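Local coordinates for STING-associated CdnE c-di-GMP synthase (Flavobacteriaceae, PDB 6WT8), which synthesises the cyclic dinucleotide c-di-GMP, probably from GTP, as the nucleotide second messenger of a STING-containing CBASS antiphage defence system, at residues V12-M26 and Y50-Y62. Numbering follows the deposited sequence.
Sequences VRERSNPDLVQMTKM and YIKESMKGVAPSY
Arg13 meets Glu53 side-on: NE reaches OE1 at 2.9 Å and NH2 reaches OE2 at 3.0 Å, each N-H nearly straight and each oxygen using its syn lone pair. With guanidinium and carboxylate only 10° from coplanar, this salt bridge fixes the rotation of both groups. A leucine in place of Arg13 would probably leave the Glu53 carboxylate without its mate and free to turn. Beside it, Val12 sends CG2 against Tyr50 CE1 (3.6 Å), while CG1, anti to the backbone N (chi1 173°), rests on the Glu53 carbonyl. Where both helices end, Ala59 N donates to Ser16 O (2.9 Å), and a water links Ser16 OG to Glu53 O. The loop after Ser16 then runs along residues 50-62. Selenomethionine Met23 doubles back along its chain to bring CE to Gly57 O (3.5 Å), and Met26 SE lies 3.8 Å from Met55 SE. Asn17 positions this loop: OD1 accepts from Val21 N, ND2 donates to Val21 O. Lys56 NZ pairs with Glu29 and reaches Met23 O through water. Residues 12-16 and 50-56, ending helices 5-16 and 46-56, run 19° from parallel against helix 253-266, where Arg15 salt-bridges Asp266 and Arg258 NE hydrogen-bonds Met55 O.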
ATOM      1  N   VAL A  12      11.755   5.734 -16.151  1.00 16.62           N
ATOM      2  CA  VAL A  12      10.382   5.743 -15.640  1.00 16.90           C
ATOM      3  C   VAL A  12       9.435   5.201 -16.687  1.00 18.78           C
ATOM      4  O   VAL A  12       8.518   4.447 -16.380  1.00 17.20           O
ATOM      5  CB  VAL A  12       9.988   7.171 -15.210  1.00 18.24           C
ATOM      6  CG1 VAL A  12       8.488   7.252 -14.821  1.00 19.44           C
ATOM      7  CG2 VAL A  12      10.766   7.605 -14.031  1.00 21.60           C
ATOM      8  N   ARG A  13       9.614   5.620 -17.936  1.00 17.26           N
ATOM      9  CA  ARG A  13       8.748   5.152 -19.011  1.00 17.09           C
ATOM     10  C   ARG A  13       8.803   3.650 -19.169  1.00 15.34           C
ATOM     11  O   ARG A  13       7.767   3.003 -19.400  1.00 17.98           O
ATOM     12  CB  ARG A  13       9.163   5.832 -20.315  1.00 16.77           C
ATOM     13  CG  ARG A  13       8.617   7.226 -20.307  1.00 18.16           C
ATOM     14  CD  ARG A  13       9.104   8.040 -21.494  1.00 18.93           C
ATOM     15  NE  ARG A  13       8.354   9.295 -21.543  1.00 19.16           N
ATOM     16  CZ  ARG A  13       8.179  10.028 -22.644  1.00 19.41           C
ATOM     17  NH1 ARG A  13       8.710   9.651 -23.794  1.00 20.44           N
ATOM     18  NH2 ARG A  13       7.444  11.120 -22.586  1.00 19.40           N
ATOM     19  N   GLU A  14      10.003   3.078 -19.118  1.00 17.21           N
ATOM     20  CA  GLU A  14      10.090   1.634 -19.315  1.00 17.78           C
ATOM     21  C   GLU A  14       9.338   0.904 -18.221  1.00 18.51           C
ATOM     22  O   GLU A  14       8.728  -0.145 -18.462  1.00 20.67           O
ATOM     23  CB  GLU A  14      11.556   1.196 -19.320  1.00 22.99           C
ATOM     24  CG  GLU A  14      11.709  -0.289 -19.771  1.00 38.11           C
ATOM     25  CD  GLU A  14      10.880  -0.637 -21.036  1.00 57.42           C
ATOM     26  OE1 GLU A  14      11.006   0.086 -22.067  1.00 61.79           O
ATOM     27  OE2 GLU A  14      10.093  -1.628 -20.994  1.00 59.94           O
ATOM     28  N   ARG A  15       9.345   1.463 -17.008  1.00 17.71           N
ATOM     29  CA  ARG A  15       8.670   0.815 -15.885  1.00 18.35           C
ATOM     30  C   ARG A  15       7.170   1.028 -15.910  1.00 17.22           C
ATOM     31  O   ARG A  15       6.408   0.167 -15.448  1.00 18.68           O
ATOM     32  CB  ARG A  15       9.220   1.397 -14.565  1.00 18.56           C
ATOM     33  CG  ARG A  15      10.657   1.027 -14.301  1.00 18.51           C
ATOM     34  CD  ARG A  15      11.137   1.463 -12.910  1.00 19.86           C
ATOM     35  NE  ARG A  15      11.034   2.891 -12.612  1.00 19.54           N
ATOM     36  CZ  ARG A  15      12.071   3.730 -12.532  1.00 18.42           C
ATOM     37  NH1 ARG A  15      13.318   3.329 -12.864  1.00 20.40           N
ATOM     38  NH2 ARG A  15      11.880   4.966 -12.145  1.00 17.60           N
ATOM     39  N   SER A  16       6.738   2.184 -16.393  1.00 16.30           N
ATOM     40  CA  SER A  16       5.400   2.700 -16.157  1.00 16.83           C
ATOM     41  C   SER A  16       4.517   2.736 -17.392  1.00 19.80           C
ATOM     42  O   SER A  16       3.311   2.524 -17.292  1.00 18.49           O
ATOM     43  CB  SER A  16       5.470   4.137 -15.617  1.00 18.88           C
ATOM     44  OG  SER A  16       6.037   4.193 -14.325  1.00 20.17           O
ATOM     45  N   ASN A  17       5.066   3.099 -18.544  1.00 17.64           N
ATOM     46  CA  ASN A  17       4.201   3.360 -19.698  1.00 17.50           C
ATOM     47  C   ASN A  17       5.060   3.252 -20.948  1.00 16.20           C
ATOM     48  O   ASN A  17       5.244   4.260 -21.681  1.00 18.61           O
ATOM     49  CB  ASN A  17       3.570   4.751 -19.548  1.00 17.54           C
ATOM     50  CG  ASN A  17       2.593   5.081 -20.672  1.00 19.66           C
ATOM     51  OD1 ASN A  17       2.104   4.189 -21.368  1.00 21.26           O
ATOM     52  ND2 ASN A  17       2.312   6.359 -20.850  1.00 19.46           N
ATOM     53  N   PRO A  18       5.583   2.062 -21.256  1.00 18.05           N
ATOM     54  CA  PRO A  18       6.536   1.961 -22.368  1.00 19.49           C
ATOM     55  C   PRO A  18       5.930   2.277 -23.713  1.00 20.82           C
ATOM     56  O   PRO A  18       6.676   2.645 -24.624  1.00 23.66           O
ATOM     57  CB  PRO A  18       7.012   0.495 -22.305  1.00 21.26           C
ATOM     58  CG  PRO A  18       5.923  -0.217 -21.557  1.00 19.74           C
ATOM     59  CD  PRO A  18       5.481   0.790 -20.518  1.00 19.56           C
ATOM     60  N   ASP A  19       4.623   2.103 -23.886  1.00 21.25           N
ATOM     61  CA  ASP A  19       3.999   2.386 -25.176  1.00 21.00           C
ATOM     62  C   ASP A  19       3.474   3.798 -25.278  1.00 22.44           C
ATOM     63  O   ASP A  19       2.903   4.157 -26.321  1.00 21.93           O
ATOM     64  CB  ASP A  19       2.864   1.422 -25.411  1.00 22.85           C
ATOM     65  CG  ASP A  19       3.363   0.005 -25.622  1.00 29.33           C
ATOM     66  OD1 ASP A  19       4.448  -0.145 -26.242  1.00 34.23           O
ATOM     67  OD2 ASP A  19       2.685  -0.923 -25.138  1.00 35.08           O
ATOM     68  N   LEU A  20       3.689   4.610 -24.238  1.00 19.84           N
ATOM     69  CA  LEU A  20       3.354   6.041 -24.279  1.00 21.42           C
ATOM     70  C   LEU A  20       1.869   6.265 -24.566  1.00 19.94           C
ATOM     71  O   LEU A  20       1.479   7.115 -25.386  1.00 21.63           O
ATOM     72  CB  LEU A  20       4.237   6.806 -25.275  1.00 20.11           C
ATOM     73  CG  LEU A  20       5.743   6.661 -25.044  1.00 21.94           C
ATOM     74  CD1 LEU A  20       6.557   7.562 -26.004  1.00 25.58           C
ATOM     75  CD2 LEU A  20       6.076   6.974 -23.596  1.00 24.95           C
ATOM     76  N   VAL A  21       1.037   5.504 -23.854  1.00 20.65           N
ATOM     77  CA  VAL A  21      -0.393   5.727 -23.942  1.00 22.51           C
ATOM     78  C   VAL A  21      -0.722   7.046 -23.245  1.00 19.95           C
ATOM     79  O   VAL A  21       0.012   7.529 -22.373  1.00 20.70           O
ATOM     80  CB  VAL A  21      -1.206   4.562 -23.339  1.00 21.24           C
ATOM     81  CG1 VAL A  21      -0.764   3.225 -23.987  1.00 26.94           C
ATOM     82  CG2 VAL A  21      -1.126   4.563 -21.869  1.00 24.05           C
ATOM     83  N   GLN A  22      -1.820   7.667 -23.673  1.00 21.05           N
ATOM     84  CA  GLN A  22      -2.262   8.900 -23.043  1.00 21.11           C
ATOM     85  C   GLN A  22      -2.545   8.668 -21.574  1.00 21.06           C
ATOM     86  O   GLN A  22      -3.284   7.751 -21.223  1.00 22.24           O
ATOM     87  CB  GLN A  22      -3.517   9.391 -23.749  1.00 22.17           C
ATOM     88  CG  GLN A  22      -4.066  10.688 -23.220  1.00 23.60           C
ATOM     89  CD  GLN A  22      -3.150  11.831 -23.465  1.00 23.00           C
ATOM     90  OE1 GLN A  22      -2.921  12.206 -24.622  1.00 27.06           O
ATOM     91  NE2 GLN A  22      -2.631  12.430 -22.394  1.00 25.51           N
HETATM   92  N   MSE A  23      -1.937   9.497 -20.722  1.00 19.50           N
HETATM   93  CA  MSE A  23      -2.150   9.438 -19.265  1.00 20.18           C
HETATM   94  C   MSE A  23      -2.990  10.641 -18.925  1.00 20.33           C
HETATM   95  O   MSE A  23      -2.841  11.680 -19.545  1.00 22.33           O
HETATM   96  CB  MSE A  23      -0.840   9.486 -18.487  1.00 22.89           C
HETATM   97  CG  MSE A  23       0.149   8.384 -18.867  1.00 19.12           C
HETATM   98 SE   MSE A  23      -0.489   6.706 -18.140  0.61 22.58          SE
HETATM   99  CE  MSE A  23      -0.162   6.937 -16.212  1.00 20.45           C
ATOM    100  N   THR A  24      -3.862  10.527 -17.915  1.00 21.38           N
ATOM    101  CA  THR A  24      -4.624  11.701 -17.489  1.00 22.18           C
ATOM    102  C   THR A  24      -3.703  12.723 -16.847  1.00 20.15           C
ATOM    103  O   THR A  24      -2.916  12.399 -15.954  1.00 23.35           O
ATOM    104  CB  THR A  24      -5.691  11.277 -16.488  1.00 25.53           C
ATOM    105  OG1 THR A  24      -6.499  10.259 -17.093  1.00 31.24           O
ATOM    106  CG2 THR A  24      -6.559  12.467 -16.062  1.00 27.46           C
ATOM    107  N   LYS A  25      -3.791  13.967 -17.320  1.00 22.74           N
ATOM    108  CA  LYS A  25      -2.978  15.025 -16.742  1.00 20.22           C
ATOM    109  C   LYS A  25      -3.457  15.323 -15.331  1.00 20.66           C
ATOM    110  O   LYS A  25      -4.655  15.240 -15.013  1.00 21.88           O
ATOM    111  CB  LYS A  25      -3.075  16.302 -17.573  1.00 24.31           C
ATOM    112  CG  LYS A  25      -2.496  16.213 -18.978  1.00 26.38           C
ATOM    113  CD  LYS A  25      -2.706  17.594 -19.630  1.00 26.57           C
ATOM    114  CE  LYS A  25      -2.300  17.671 -21.074  1.00 34.94           C
ATOM    115  NZ  LYS A  25      -2.255  19.153 -21.441  1.00 32.54           N
HETATM  116  N   MSE A  26      -2.508  15.655 -14.474  1.00 21.40           N
HETATM  117  CA  MSE A  26      -2.885  16.178 -13.177  1.00 23.20           C
HETATM  118  C   MSE A  26      -3.561  17.514 -13.382  1.00 21.05           C
HETATM  119  O   MSE A  26      -3.175  18.322 -14.236  1.00 22.73           O
HETATM  120  CB  MSE A  26      -1.682  16.364 -12.284  1.00 21.69           C
HETATM  121  CG  MSE A  26      -1.028  15.041 -11.952  1.00 20.83           C
HETATM  122 SE   MSE A  26       0.715  15.237 -10.975  0.59 20.19          SE
HETATM  123  CE  MSE A  26       1.778  15.845 -12.418  1.00 20.56           C
ATOM    124  N   TYR A  50      10.163  14.579 -15.959  1.00 17.50           N
ATOM    125  CA  TYR A  50      10.512  13.492 -15.050  1.00 17.02           C
ATOM    126  C   TYR A  50       9.607  13.494 -13.823  1.00 14.49           C
ATOM    127  O   TYR A  50       9.144  12.433 -13.382  1.00 14.31           O
ATOM    128  CB  TYR A  50      11.969  13.630 -14.624  1.00 17.80           C
ATOM    129  CG  TYR A  50      12.395  12.647 -13.545  1.00 17.06           C
ATOM    130  CD1 TYR A  50      12.340  11.275 -13.763  1.00 16.28           C
ATOM    131  CD2 TYR A  50      12.835  13.113 -12.318  1.00 22.76           C
ATOM    132  CE1 TYR A  50      12.739  10.318 -12.736  1.00 20.58           C
ATOM    133  CE2 TYR A  50      13.242  12.183 -11.302  1.00 23.20           C
ATOM    134  CZ  TYR A  50      13.182  10.825 -11.529  1.00 23.48           C
ATOM    135  OH  TYR A  50      13.579   9.868 -10.580  1.00 26.85           O
ATOM    136  N   ILE A  51       9.453  14.659 -13.209  1.00 15.21           N
ATOM    137  CA  ILE A  51       8.572  14.752 -12.028  1.00 15.18           C
ATOM    138  C   ILE A  51       7.148  14.305 -12.373  1.00 15.01           C
ATOM    139  O   ILE A  51       6.529  13.499 -11.639  1.00 14.69           O
ATOM    140  CB  ILE A  51       8.581  16.187 -11.487  1.00 14.69           C
ATOM    141  CG1 ILE A  51       9.966  16.550 -10.960  1.00 16.13           C
ATOM    142  CG2 ILE A  51       7.487  16.368 -10.417  1.00 16.49           C
ATOM    143  CD1 ILE A  51      10.152  18.053 -10.761  1.00 15.88           C
ATOM    144  N   LYS A  52       6.625  14.788 -13.506  1.00 15.13           N
ATOM    145  CA  LYS A  52       5.242  14.447 -13.886  1.00 17.49           C
ATOM    146  C   LYS A  52       5.073  12.951 -14.055  1.00 17.09           C
ATOM    147  O   LYS A  52       4.079  12.361 -13.588  1.00 16.46           O
ATOM    148  CB  LYS A  52       4.854  15.139 -15.208  1.00 17.04           C
ATOM    149  CG  LYS A  52       4.531  16.562 -15.016  1.00 19.01           C
ATOM    150  CD  LYS A  52       3.937  17.164 -16.324  1.00 19.53           C
ATOM    151  CE  LYS A  52       4.923  17.128 -17.472  1.00 24.36           C
ATOM    152  NZ  LYS A  52       4.416  17.956 -18.693  1.00 32.11           N
ATOM    153  N   GLU A  53       5.990  12.323 -14.794  1.00 14.96           N
ATOM    154  CA  GLU A  53       5.811  10.914 -15.107  1.00 15.61           C
ATOM    155  C   GLU A  53       6.083  10.058 -13.882  1.00 14.98           C
ATOM    156  O   GLU A  53       5.462   8.996 -13.725  1.00 15.98           O
ATOM    157  CB  GLU A  53       6.695  10.570 -16.309  1.00 16.29           C
ATOM    158  CG  GLU A  53       6.124  11.377 -17.518  1.00 17.62           C
ATOM    159  CD  GLU A  53       6.669  10.986 -18.873  1.00 21.83           C
ATOM    160  OE1 GLU A  53       7.510  10.066 -18.929  1.00 22.69           O
ATOM    161  OE2 GLU A  53       6.253  11.639 -19.890  1.00 20.47           O
ATOM    162  N   SER A  54       6.940  10.550 -12.979  1.00 14.19           N
ATOM    163  CA  SER A  54       7.158   9.859 -11.712  1.00 15.31           C
ATOM    164  C   SER A  54       5.934   9.956 -10.797  1.00 15.12           C
ATOM    165  O   SER A  54       5.666   9.030 -10.026  1.00 16.46           O
ATOM    166  CB  SER A  54       8.357  10.443 -10.983  1.00 16.22           C
ATOM    167  OG  SER A  54       9.567  10.105 -11.638  1.00 17.10           O
HETATM  168  N   MSE A  55       5.201  11.054 -10.852  1.00 12.91           N
HETATM  169  CA  MSE A  55       4.003  11.257 -10.052  1.00 13.56           C
HETATM  170  C   MSE A  55       2.832  10.461 -10.611  1.00 14.81           C
HETATM  171  O   MSE A  55       2.004   9.991  -9.836  1.00 16.19           O
HETATM  172  CB  MSE A  55       3.627  12.746  -9.977  1.00 12.78           C
HETATM  173  CG  MSE A  55       4.543  13.459  -9.016  1.00 12.65           C
HETATM  174 SE   MSE A  55       3.917  15.319  -8.885  0.69 16.17          SE
HETATM  175  CE  MSE A  55       5.139  15.778  -7.604  1.00 18.04           C
ATOM    176  N   LYS A  56       2.708  10.339 -11.932  1.00 15.17           N
ATOM    177  CA  LYS A  56       1.475   9.765 -12.487  1.00 15.46           C
ATOM    178  C   LYS A  56       1.403   8.244 -12.397  1.00 16.73           C
ATOM    179  O   LYS A  56       0.289   7.689 -12.428  1.00 18.08           O
ATOM    180  CB  LYS A  56       1.313  10.198 -13.942  1.00 17.35           C
ATOM    181  CG  LYS A  56       0.953  11.654 -14.028  1.00 17.82           C
ATOM    182  CD  LYS A  56       0.975  12.112 -15.490  1.00 22.10           C
ATOM    183  CE  LYS A  56       0.763  13.595 -15.508  1.00 24.71           C
ATOM    184  NZ  LYS A  56       0.929  14.178 -16.890  1.00 21.67           N
ATOM    185  N   GLY A  57       2.537   7.543 -12.287  1.00 14.91           N
ATOM    186  CA  GLY A  57       2.510   6.097 -12.106  1.00 15.56           C
ATOM    187  C   GLY A  57       2.261   5.290 -13.382  1.00 16.32           C
ATOM    188  O   GLY A  57       2.614   5.675 -14.512  1.00 15.32           O
ATOM    189  N   VAL A  58       1.687   4.103 -13.184  1.00 13.98           N
ATOM    190  CA  VAL A  58       1.615   3.054 -14.196  1.00 13.58           C
ATOM    191  C   VAL A  58       0.400   3.256 -15.094  1.00 17.32           C
ATOM    192  O   VAL A  58      -0.695   3.633 -14.633  1.00 17.41           O
ATOM    193  CB  VAL A  58       1.572   1.689 -13.456  1.00 16.22           C
ATOM    194  CG1 VAL A  58       1.259   0.531 -14.368  1.00 18.45           C
ATOM    195  CG2 VAL A  58       2.943   1.446 -12.722  1.00 17.24           C
ATOM    196  N   ALA A  59       0.589   2.958 -16.378  1.00 16.67           N
ATOM    197  CA  ALA A  59      -0.525   3.014 -17.325  1.00 15.32           C
ATOM    198  C   ALA A  59      -1.681   2.112 -16.858  1.00 16.63           C
ATOM    199  O   ALA A  59      -1.467   0.988 -16.340  1.00 17.64           O
ATOM    200  CB  ALA A  59      -0.057   2.615 -18.733  1.00 17.93           C
ATOM    201  N   PRO A  60      -2.923   2.568 -17.046  1.00 17.90           N
ATOM    202  CA  PRO A  60      -4.085   1.880 -16.452  1.00 21.09           C
ATOM    203  C   PRO A  60      -4.317   0.480 -16.974  1.00 19.42           C
ATOM    204  O   PRO A  60      -4.895  -0.336 -16.220  1.00 19.61           O
ATOM    205  CB  PRO A  60      -5.261   2.795 -16.804  1.00 21.08           C
ATOM    206  CG  PRO A  60      -4.751   3.769 -17.840  1.00 27.30           C
ATOM    207  CD  PRO A  60      -3.265   3.891 -17.600  1.00 20.86           C
ATOM    208  N   SER A  61      -3.883   0.134 -18.182  1.00 19.40           N
ATOM    209  CA  SER A  61      -4.167  -1.214 -18.665  1.00 19.89           C
ATOM    210  C   SER A  61      -3.493  -2.266 -17.799  1.00 21.79           C
ATOM    211  O   SER A  61      -4.057  -3.343 -17.609  1.00 20.91           O
ATOM    212  CB  SER A  61      -3.747  -1.356 -20.133  1.00 24.46           C
ATOM    213  OG  SER A  61      -2.315  -1.431 -20.221  1.00 25.82           O
ATOM    214  N   TYR A  62      -2.293  -1.973 -17.261  1.00 19.00           N
ATOM    215  CA  TYR A  62      -1.588  -2.979 -16.472  1.00 19.54           C
ATOM    216  C   TYR A  62      -2.341  -3.260 -15.189  1.00 20.20           C
ATOM    217  O   TYR A  62      -2.538  -4.420 -14.780  1.00 18.30           O
ATOM    218  CB  TYR A  62      -0.170  -2.475 -16.151  1.00 16.29           C
ATOM    219  CG  TYR A  62       0.682  -2.288 -17.385  1.00 17.81           C
ATOM    220  CD1 TYR A  62       1.167  -3.367 -18.090  1.00 19.62           C
ATOM    221  CD2 TYR A  62       0.991  -1.021 -17.834  1.00 19.93           C
ATOM    222  CE1 TYR A  62       1.936  -3.181 -19.253  1.00 23.34           C
ATOM    223  CE2 TYR A  62       1.783  -0.827 -18.962  1.00 21.99           C
ATOM    224  CZ  TYR A  62       2.252  -1.890 -19.668  1.00 24.78           C
ATOM    225  OH  TYR A  62       3.016  -1.611 -20.815  1.00 26.97           O
TER
HETATM  226  O   HOH W   1       5.696   6.361 -12.403  1.00 18.43           O
HETATM  227  O   HOH W   2       0.696  -0.330 -22.669  1.00 41.93           O
HETATM  228  O   HOH W   3      -0.549  13.128 -18.887  1.00 22.78           O